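Local structure of phosphate-specific transport system accessory protein PhoU homolog (Streptococcus pneumoniae, 2I0M) at residues K29-L32 against A33-S36; F137-Q141 against A142-I146; E202-V205 against Y206-T209. The protein probably helps to regulate phosphate uptake, working as a cytoplasmic homodimer of the PhoU family that carries bound zinc ions. One frame throughout, in Å; residues are numbered along the deposited sequence.

Contact 1: K29-L32 against A33-S36; sequences KALL and ALAS
Leu31 and Leu34, one turn apart near the C-terminal end of helix 5-35, form the packed side of this contact in the all-helical PhoU fold. Their methyls meet loosely, Leu31 CD2 lying 4.2 Å from Leu34 CD1. The pair faces into the helical bundle, where Leu31 rests on Ile100 of helix 74-105 and Leu127 of helix 117-136, and Leu34 on Val104 and Leu119 of the same two helices. Ala33 is also buried, and together with Leu32 it touches Met41 of helix 39-66, so helices 39-66, 74-105 and 117-136 all touch the last turns. The backbone of this part is regular: Ala33 N bonds to Lys29 O at 2.8 Å and Ala35 N to Leu31 O at 2.9 Å, whereas Leu34 N makes only weak bonds, shared between Ala30 O and Leu31 O. Towards solvent the contact thins out to Leu32, Ala35 and Ser36. Leu32 sends CD1 to 4.0 Å from Ser36 OG, a methyl resting against the hydroxyl oxygen. Ser36 is the first residue past the helix, and its hydroxyl, turned back between its own N and carbonyl carbon (chi1 65°), returns to the preceding turn. Leu32 O therefore receives two donors: Ser36 N at 2.9 Å, nearly in line with the carbonyl, and Ser36 OG at 2.8 Å, which comes from above the carbonyl plane, 37° out of it.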
ATOM      1  N   LYS A  29      16.902  -5.327 -11.435  1.00 44.89           N
ATOM      2  CA  LYS A  29      17.396  -4.258 -12.334  1.00 45.02           C
ATOM      3  C   LYS A  29      17.444  -2.859 -11.674  1.00 44.22           C
ATOM      4  O   LYS A  29      18.428  -2.140 -11.823  1.00 43.97           O
ATOM      5  CB  LYS A  29      16.555  -4.203 -13.633  1.00 44.84           C
ATOM      6  CG  LYS A  29      17.113  -5.010 -14.819  1.00 46.33           C
ATOM      7  CD  LYS A  29      16.053  -5.424 -15.883  1.00 46.65           C
ATOM      8  CE  LYS A  29      14.855  -4.436 -16.043  1.00 49.12           C
ATOM      9  NZ  LYS A  29      13.681  -5.020 -16.822  1.00 47.95           N
ATOM     10  N   ALA A  30      16.386  -2.481 -10.957  1.00 43.56           N
ATOM     11  CA  ALA A  30      16.356  -1.205 -10.212  1.00 43.73           C
ATOM     12  C   ALA A  30      17.519  -1.046  -9.229  1.00 43.82           C
ATOM     13  O   ALA A  30      18.122   0.025  -9.132  1.00 43.57           O
ATOM     14  CB  ALA A  30      15.018  -1.025  -9.465  1.00 43.32           C
ATOM     15  N   LEU A  31      17.806  -2.116  -8.492  1.00 43.81           N
ATOM     16  CA  LEU A  31      18.832  -2.089  -7.462  1.00 43.53           C
ATOM     17  C   LEU A  31      20.222  -2.167  -8.042  1.00 43.37           C
ATOM     18  O   LEU A  31      21.150  -1.590  -7.480  1.00 43.96           O
ATOM     19  CB  LEU A  31      18.581  -3.191  -6.423  1.00 43.62           C
ATOM     20  CG  LEU A  31      17.314  -2.895  -5.598  1.00 43.62           C
ATOM     21  CD1 LEU A  31      16.922  -4.082  -4.727  1.00 44.67           C
ATOM     22  CD2 LEU A  31      17.459  -1.607  -4.755  1.00 42.35           C
ATOM     23  N   LEU A  32      20.365  -2.879  -9.162  1.00 43.07           N
ATOM     24  CA  LEU A  32      21.607  -2.867  -9.931  1.00 42.75           C
ATOM     25  C   LEU A  32      21.844  -1.489 -10.538  1.00 42.55           C
ATOM     26  O   LEU A  32      22.963  -0.981 -10.479  1.00 42.97           O
ATOM     27  CB  LEU A  32      21.626  -3.962 -11.021  1.00 42.71           C
ATOM     28  CG  LEU A  32      22.649  -3.876 -12.173  1.00 43.31           C
ATOM     29  CD1 LEU A  32      24.122  -3.937 -11.705  1.00 41.92           C
ATOM     30  CD2 LEU A  32      22.374  -4.946 -13.228  1.00 43.17           C
ATOM     31  N   ALA A  33      20.809  -0.883 -11.121  1.00 42.15           N
ATOM     32  CA  ALA A  33      20.941   0.482 -11.641  1.00 42.25           C
ATOM     33  C   ALA A  33      21.363   1.467 -10.546  1.00 42.21           C
ATOM     34  O   ALA A  33      22.038   2.451 -10.835  1.00 42.68           O
ATOM     35  CB  ALA A  33      19.664   0.952 -12.334  1.00 42.14           C
ATOM     36  N   LEU A  34      20.984   1.174  -9.300  1.00 41.78           N
ATOM     37  CA  LEU A  34      21.341   1.986  -8.133  1.00 41.67           C
ATOM     38  C   LEU A  34      22.779   1.755  -7.678  1.00 41.75           C
ATOM     39  O   LEU A  34      23.481   2.716  -7.373  1.00 41.72           O
ATOM     40  CB  LEU A  34      20.408   1.673  -6.954  1.00 41.74           C
ATOM     41  CG  LEU A  34      20.156   2.674  -5.819  1.00 41.77           C
ATOM     42  CD1 LEU A  34      19.735   1.919  -4.577  1.00 42.67           C
ATOM     43  CD2 LEU A  34      21.326   3.583  -5.482  1.00 42.39           C
ATOM     44  N   ALA A  35      23.193   0.488  -7.596  1.00 41.73           N
ATOM     45  CA  ALA A  35      24.555   0.128  -7.193  1.00 41.93           C
ATOM     46  C   ALA A  35      25.586   0.651  -8.184  1.00 42.10           C
ATOM     47  O   ALA A  35      26.637   1.144  -7.783  1.00 42.13           O
ATOM     48  CB  ALA A  35      24.699  -1.384  -7.036  1.00 41.63           C
ATOM     49  N   SER A  36      25.275   0.544  -9.473  1.00 42.33           N
ATOM     50  CA  SER A  36      26.202   0.930 -10.524  1.00 42.67           C
ATOM     51  C   SER A  36      25.976   2.348 -11.046  1.00 43.05           C
ATOM     52  O   SER A  36      26.672   2.781 -11.964  1.00 43.15           O
ATOM     53  CB  SER A  36      26.163  -0.085 -11.675  1.00 42.60           C
ATOM     54  OG  SER A  36      24.910  -0.097 -12.324  1.00 42.94           O
TER

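Contact 2: F137-Q141 against A142-I146; sequences FPLHQ and ASKAI
Leu139 and Lys144 touch across the bend that leads into helix 142-150. The apolar contact is Leu139 CD1 against Lys144 CE at 3.5 Å; the lysine NZ lies equally close to that methyl, and the two chains run obliquely past each other. Nearer the backbone, the aliphatic parts of Gln141 and Lys144 also meet, Gln141 CB lying 3.7 Å from Lys144 CG. With its CG opposite the carbonyl carbon (chi1 -43°), Lys144 starts out beside its own N and then folds at chi2 and chi3, which carries its tip back over the bend to Leu139.

Among the backbone bonds, one joins the two segments, long but straight: Ala145 N points at Gln141 O, 3.3 Å away, with an N-H angle of 175°. Gln141 is the N-cap residue of helix 142-150, and the bond closes the helix's first turn, ending the short connection from helix 117-136 in this second PhoU sequence domain. The next turn follows with Ile146 N on Ala142 O. Ala142 N, at the helix start, is taken by the carboxylate of Glu208 from helix 177-209.

On the loop side, polar bonds converge on one carbonyl. Phe137 O accepts His140 N at 3.0 Å and, more weakly, His140 ND1 at 2.8 Å, bent to 116°. Over one face of the His140 imidazole lies Pro138 O, 3.6 Å above its plane, over the centre. The Phe137 ring, meanwhile, turns inward to Phe16 and Leu17 of helix 5-35 and to Ile200 and Leu204 of helix 177-209.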
ATOM      1  N   PHE A 137       3.838 -19.459  -3.507  1.00 44.21           N
ATOM      2  CA  PHE A 137       2.456 -19.142  -3.883  1.00 44.82           C
ATOM      3  C   PHE A 137       1.654 -20.333  -4.473  1.00 45.02           C
ATOM      4  O   PHE A 137       0.538 -20.585  -4.024  1.00 45.15           O
ATOM      5  CB  PHE A 137       2.415 -17.898  -4.788  1.00 44.34           C
ATOM      6  CG  PHE A 137       1.060 -17.303  -4.939  1.00 44.98           C
ATOM      7  CD1 PHE A 137       0.734 -16.111  -4.290  1.00 45.40           C
ATOM      8  CD2 PHE A 137       0.091 -17.909  -5.752  1.00 46.85           C
ATOM      9  CE1 PHE A 137      -0.554 -15.540  -4.417  1.00 43.50           C
ATOM     10  CE2 PHE A 137      -1.209 -17.346  -5.876  1.00 45.10           C
ATOM     11  CZ  PHE A 137      -1.519 -16.158  -5.210  1.00 43.54           C
ATOM     12  N   PRO A 138       2.207 -21.056  -5.478  1.00 45.18           N
ATOM     13  CA  PRO A 138       1.528 -22.252  -6.055  1.00 45.59           C
ATOM     14  C   PRO A 138       1.207 -23.364  -5.048  1.00 46.16           C
ATOM     15  O   PRO A 138       0.304 -24.170  -5.287  1.00 45.81           O
ATOM     16  CB  PRO A 138       2.539 -22.790  -7.089  1.00 45.25           C
ATOM     17  CG  PRO A 138       3.436 -21.685  -7.377  1.00 45.66           C
ATOM     18  CD  PRO A 138       3.482 -20.779  -6.161  1.00 45.17           C
ATOM     19  N   LEU A 139       1.957 -23.409  -3.949  1.00 47.24           N
ATOM     20  CA  LEU A 139       1.712 -24.366  -2.873  1.00 48.61           C
ATOM     21  C   LEU A 139       0.481 -24.017  -2.052  1.00 49.05           C
ATOM     22  O   LEU A 139      -0.159 -24.895  -1.490  1.00 49.53           O
ATOM     23  CB  LEU A 139       2.947 -24.527  -1.984  1.00 48.52           C
ATOM     24  CG  LEU A 139       4.146 -25.144  -2.720  1.00 49.32           C
ATOM     25  CD1 LEU A 139       5.442 -24.872  -1.995  1.00 49.69           C
ATOM     26  CD2 LEU A 139       3.972 -26.649  -2.965  1.00 49.38           C
ATOM     27  N   HIS A 140       0.120 -22.741  -2.019  1.00 50.21           N
ATOM     28  CA  HIS A 140      -1.028 -22.280  -1.222  1.00 51.40           C
ATOM     29  C   HIS A 140      -0.866 -22.579   0.289  1.00 51.55           C
ATOM     30  O   HIS A 140      -1.847 -22.646   1.025  1.00 52.42           O
ATOM     31  CB  HIS A 140      -2.348 -22.875  -1.755  1.00 51.54           C
ATOM     32  CG  HIS A 140      -2.579 -22.653  -3.220  1.00 52.59           C
ATOM     33  ND1 HIS A 140      -2.146 -21.523  -3.886  1.00 53.16           N
ATOM     34  CD2 HIS A 140      -3.225 -23.409  -4.142  1.00 52.51           C
ATOM     35  CE1 HIS A 140      -2.499 -21.605  -5.157  1.00 52.86           C
ATOM     36  NE2 HIS A 140      -3.158 -22.736  -5.338  1.00 52.92           N
ATOM     37  N   GLN A 141       0.385 -22.741   0.721  1.00 51.47           N
ATOM     38  CA  GLN A 141       0.786 -23.019   2.103  1.00 50.83           C
ATOM     39  C   GLN A 141       0.748 -21.732   2.963  1.00 50.45           C
ATOM     40  O   GLN A 141       1.662 -20.898   2.862  1.00 50.52           O
ATOM     41  CB  GLN A 141       2.237 -23.512   2.070  1.00 51.08           C
ATOM     42  CG  GLN A 141       2.559 -24.701   2.929  1.00 51.90           C
ATOM     43  CD  GLN A 141       2.439 -26.001   2.173  1.00 52.66           C
ATOM     44  OE1 GLN A 141       3.445 -26.669   1.905  1.00 54.97           O
ATOM     45  NE2 GLN A 141       1.215 -26.372   1.818  1.00 51.51           N
ATOM     46  N   ALA A 142      -0.273 -21.580   3.811  1.00 49.23           N
ATOM     47  CA  ALA A 142      -0.358 -20.453   4.754  1.00 48.18           C
ATOM     48  C   ALA A 142       0.947 -20.188   5.518  1.00 47.42           C
ATOM     49  O   ALA A 142       1.371 -19.044   5.657  1.00 47.27           O
ATOM     50  CB  ALA A 142      -1.514 -20.656   5.735  1.00 48.25           C
ATOM     51  N   SER A 143       1.594 -21.252   5.980  1.00 46.83           N
ATOM     52  CA  SER A 143       2.791 -21.140   6.826  1.00 46.19           C
ATOM     53  C   SER A 143       4.035 -20.598   6.140  1.00 46.00           C
ATOM     54  O   SER A 143       4.772 -19.820   6.736  1.00 45.91           O
ATOM     55  CB  SER A 143       3.105 -22.476   7.473  1.00 45.84           C
ATOM     56  OG  SER A 143       1.926 -22.971   8.062  1.00 44.23           O
ATOM     57  N   LYS A 144       4.275 -20.998   4.901  1.00 45.94           N
ATOM     58  CA  LYS A 144       5.363 -20.384   4.152  1.00 46.45           C
ATOM     59  C   LYS A 144       5.062 -18.887   3.918  1.00 45.87           C
ATOM     60  O   LYS A 144       5.950 -18.053   4.081  1.00 46.39           O
ATOM     61  CB  LYS A 144       5.686 -21.139   2.842  1.00 46.82           C
ATOM     62  CG  LYS A 144       5.716 -22.672   2.975  1.00 48.36           C
ATOM     63  CD  LYS A 144       6.810 -23.346   2.120  1.00 52.37           C
ATOM     64  CE  LYS A 144       6.677 -22.991   0.634  1.00 53.86           C
ATOM     65  NZ  LYS A 144       7.948 -23.241  -0.144  1.00 54.01           N
ATOM     66  N   ALA A 145       3.811 -18.550   3.593  1.00 44.98           N
ATOM     67  CA  ALA A 145       3.395 -17.144   3.470  1.00 44.08           C
ATOM     68  C   ALA A 145       3.700 -16.354   4.736  1.00 43.62           C
ATOM     69  O   ALA A 145       4.326 -15.305   4.673  1.00 43.27           O
ATOM     70  CB  ALA A 145       1.911 -17.033   3.120  1.00 43.97           C
ATOM     71  N   ILE A 146       3.262 -16.883   5.880  1.00 43.71           N
ATOM     72  CA  ILE A 146       3.440 -16.245   7.188  1.00 43.65           C
ATOM     73  C   ILE A 146       4.919 -16.023   7.539  1.00 44.50           C
ATOM     74  O   ILE A 146       5.287 -14.933   8.003  1.00 44.40           O
ATOM     75  CB  ILE A 146       2.734 -17.050   8.304  1.00 43.29           C
ATOM     76  CG1 ILE A 146       1.213 -16.958   8.138  1.00 42.35           C
ATOM     77  CG2 ILE A 146       3.175 -16.575   9.694  1.00 42.82           C
ATOM     78  CD1 ILE A 146       0.428 -17.929   9.002  1.00 37.82           C
TER

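Contact 3: E202-V205 against Y206-T209; sequences ERLV and YLET
Arg203 and Tyr206, three residues apart near the end of helix 177-209, form a cation-pi pair on this last long helix of the all-helical PhoU fold. The guanidinium carbon CZ of Arg203 lies 4.2 Å from the centroid of the Tyr206 ring and 18° off its normal. Arg203 NH2 comes closest, 3.2 Å above the plane of the Tyr206 ring and over its centre, with NE near CD2; guanidinium and ring planes are turned 75° apart, so this is no flat stack. Arg203 reaches the spot by leaving its backbone with CG opposite the N (chi1 -157°) and folding at chi2 and chi3, which brings it alongside the tyrosine. At the edge of the same ring, in its plane, sits Arg203 O.

Neighbouring pairs flank this one. Leu204 CD1 and Leu207 CD2 touch at 4.0 Å, and Val205 and Thr209 lie side by side, Val205 CG2 3.8 Å from Thr209 OG1. The i to i+4 backbone bonds Glu208 N to Leu204 O and Thr209 N to Val205 O run through the same turns.

Further out, Arg203 forms a salt bridge through NH1 with Glu60 of the second subunit and packs on Gln56 of that chain, which probably keeps its charged group in place at the homodimer interface. Serines of helix 74-105 border both Arg203 and Tyr206, and Arg78 bonds to Leu207 O. The side chain of Glu202 comes within about 4 Å of a bound zinc ion; its carboxylate is held by Leu215 N at OE1 and by Asn199 ND2 at OE2.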
ATOM      1  N   GLU A 202      -0.674 -12.377   3.321  1.00 43.14           N
ATOM      2  CA  GLU A 202      -1.956 -12.416   4.047  1.00 43.29           C
ATOM      3  C   GLU A 202      -3.106 -12.938   3.185  1.00 42.51           C
ATOM      4  O   GLU A 202      -3.950 -13.684   3.657  1.00 42.32           O
ATOM      5  CB  GLU A 202      -2.332 -11.035   4.586  1.00 43.37           C
ATOM      6  CG  GLU A 202      -1.327 -10.440   5.564  1.00 45.52           C
ATOM      7  CD  GLU A 202      -1.793  -9.113   6.159  1.00 46.09           C
ATOM      8  OE1 GLU A 202      -1.841  -9.004   7.397  1.00 50.50           O
ATOM      9  OE2 GLU A 202      -2.105  -8.176   5.390  1.00 50.69           O
ATOM     10  N   ARG A 203      -3.132 -12.524   1.927  1.00 42.41           N
ATOM     11  CA  ARG A 203      -4.080 -13.028   0.929  1.00 42.68           C
ATOM     12  C   ARG A 203      -3.964 -14.546   0.766  1.00 41.97           C
ATOM     13  O   ARG A 203      -4.956 -15.243   0.564  1.00 41.69           O
ATOM     14  CB  ARG A 203      -3.802 -12.347  -0.423  1.00 42.56           C
ATOM     15  CG  ARG A 203      -4.961 -12.329  -1.383  1.00 43.31           C
ATOM     16  CD  ARG A 203      -5.926 -11.150  -1.124  1.00 45.59           C
ATOM     17  NE  ARG A 203      -7.162 -11.620  -0.510  1.00 45.79           N
ATOM     18  CZ  ARG A 203      -8.274 -10.907  -0.369  1.00 43.32           C
ATOM     19  NH1 ARG A 203      -8.349  -9.658  -0.810  1.00 40.93           N
ATOM     20  NH2 ARG A 203      -9.322 -11.473   0.216  1.00 43.22           N
ATOM     21  N   LEU A 204      -2.735 -15.038   0.843  1.00 41.92           N
ATOM     22  CA  LEU A 204      -2.460 -16.474   0.795  1.00 42.03           C
ATOM     23  C   LEU A 204      -3.012 -17.174   2.048  1.00 42.01           C
ATOM     24  O   LEU A 204      -3.569 -18.277   1.951  1.00 41.55           O
ATOM     25  CB  LEU A 204      -0.953 -16.699   0.642  1.00 42.03           C
ATOM     26  CG  LEU A 204      -0.323 -17.768  -0.261  1.00 43.54           C
ATOM     27  CD1 LEU A 204      -1.225 -18.179  -1.425  1.00 43.96           C
ATOM     28  CD2 LEU A 204       1.055 -17.270  -0.776  1.00 42.06           C
ATOM     29  N   VAL A 205      -2.898 -16.534   3.214  1.00 41.91           N
ATOM     30  CA  VAL A 205      -3.444 -17.168   4.424  1.00 43.00           C
ATOM     31  C   VAL A 205      -4.975 -17.211   4.352  1.00 42.84           C
ATOM     32  O   VAL A 205      -5.574 -18.225   4.692  1.00 42.31           O
ATOM     33  CB  VAL A 205      -2.834 -16.637   5.788  1.00 42.70           C
ATOM     34  CG1 VAL A 205      -2.924 -15.155   5.892  1.00 45.04           C
ATOM     35  CG2 VAL A 205      -3.529 -17.268   7.009  1.00 42.83           C
ATOM     36  N   TYR A 206      -5.577 -16.125   3.855  1.00 43.15           N
ATOM     37  CA  TYR A 206      -7.008 -16.036   3.572  1.00 43.32           C
ATOM     38  C   TYR A 206      -7.491 -17.126   2.612  1.00 43.43           C
ATOM     39  O   TYR A 206      -8.614 -17.612   2.720  1.00 42.77           O
ATOM     40  CB  TYR A 206      -7.338 -14.645   3.008  1.00 44.24           C
ATOM     41  CG  TYR A 206      -8.517 -14.603   2.066  1.00 44.25           C
ATOM     42  CD1 TYR A 206      -9.815 -14.353   2.537  1.00 45.96           C
ATOM     43  CD2 TYR A 206      -8.334 -14.804   0.701  1.00 44.20           C
ATOM     44  CE1 TYR A 206     -10.910 -14.311   1.651  1.00 46.53           C
ATOM     45  CE2 TYR A 206      -9.399 -14.770  -0.183  1.00 45.50           C
ATOM     46  CZ  TYR A 206     -10.677 -14.516   0.287  1.00 46.79           C
ATOM     47  OH  TYR A 206     -11.714 -14.494  -0.621  1.00 48.55           O
ATOM     48  N   LEU A 207      -6.640 -17.490   1.664  1.00 43.75           N
ATOM     49  CA  LEU A 207      -6.982 -18.506   0.680  1.00 44.17           C
ATOM     50  C   LEU A 207      -7.114 -19.899   1.336  1.00 44.84           C
ATOM     51  O   LEU A 207      -8.070 -20.633   1.082  1.00 45.06           O
ATOM     52  CB  LEU A 207      -5.960 -18.472  -0.467  1.00 44.21           C
ATOM     53  CG  LEU A 207      -6.003 -19.473  -1.623  1.00 44.31           C
ATOM     54  CD1 LEU A 207      -7.381 -19.547  -2.285  1.00 44.06           C
ATOM     55  CD2 LEU A 207      -4.922 -19.140  -2.631  1.00 43.30           C
ATOM     56  N   GLU A 208      -6.181 -20.246   2.209  1.00 45.59           N
ATOM     57  CA  GLU A 208      -6.251 -21.519   2.902  1.00 46.71           C
ATOM     58  C   GLU A 208      -7.272 -21.500   4.029  1.00 47.50           C
ATOM     59  O   GLU A 208      -7.945 -22.491   4.288  1.00 47.44           O
ATOM     60  CB  GLU A 208      -4.881 -21.928   3.438  1.00 46.79           C
ATOM     61  CG  GLU A 208      -4.911 -23.326   4.080  1.00 48.18           C
ATOM     62  CD  GLU A 208      -3.614 -24.090   3.953  1.00 48.34           C
ATOM     63  OE1 GLU A 208      -2.543 -23.468   3.919  1.00 48.51           O
ATOM     64  OE2 GLU A 208      -3.673 -25.332   3.898  1.00 51.15           O
ATOM     65  N   THR A 209      -7.396 -20.343   4.666  1.00 48.70           N
ATOM     66  CA  THR A 209      -8.150 -20.164   5.892  1.00 49.78           C
ATOM     67  C   THR A 209      -9.612 -19.781   5.644  1.00 50.52           C
ATOM     68  O   THR A 209     -10.512 -20.334   6.268  1.00 50.53           O
ATOM     69  CB  THR A 209      -7.412 -19.122   6.757  1.00 49.89           C
ATOM     70  OG1 THR A 209      -6.346 -19.784   7.454  1.00 50.76           O
ATOM     71  CG2 THR A 209      -8.312 -18.446   7.753  1.00 51.31           C
TER

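From the N terminus, contact 1 comes first, at the close of helix 5-35 just before the turn into helix 39-66. Contact 2 follows about a hundred residues on, where the chain bends from helix 117-136 into helix 142-150, and contact 3 completes the series at the end of helix 177-209. All three are local, and none nests in or crosses another. Contact 1 lies apart, on the opposite side of the chain's centre, its centre 30 Å from that of contact 2 and 33 Å from that of contact 3. Contacts 2 and 3 meet, their centres 8 Å apart: the bend and the start of helix 142-150 lie against the end of helix 177-209, where Ala145 packs on Leu204.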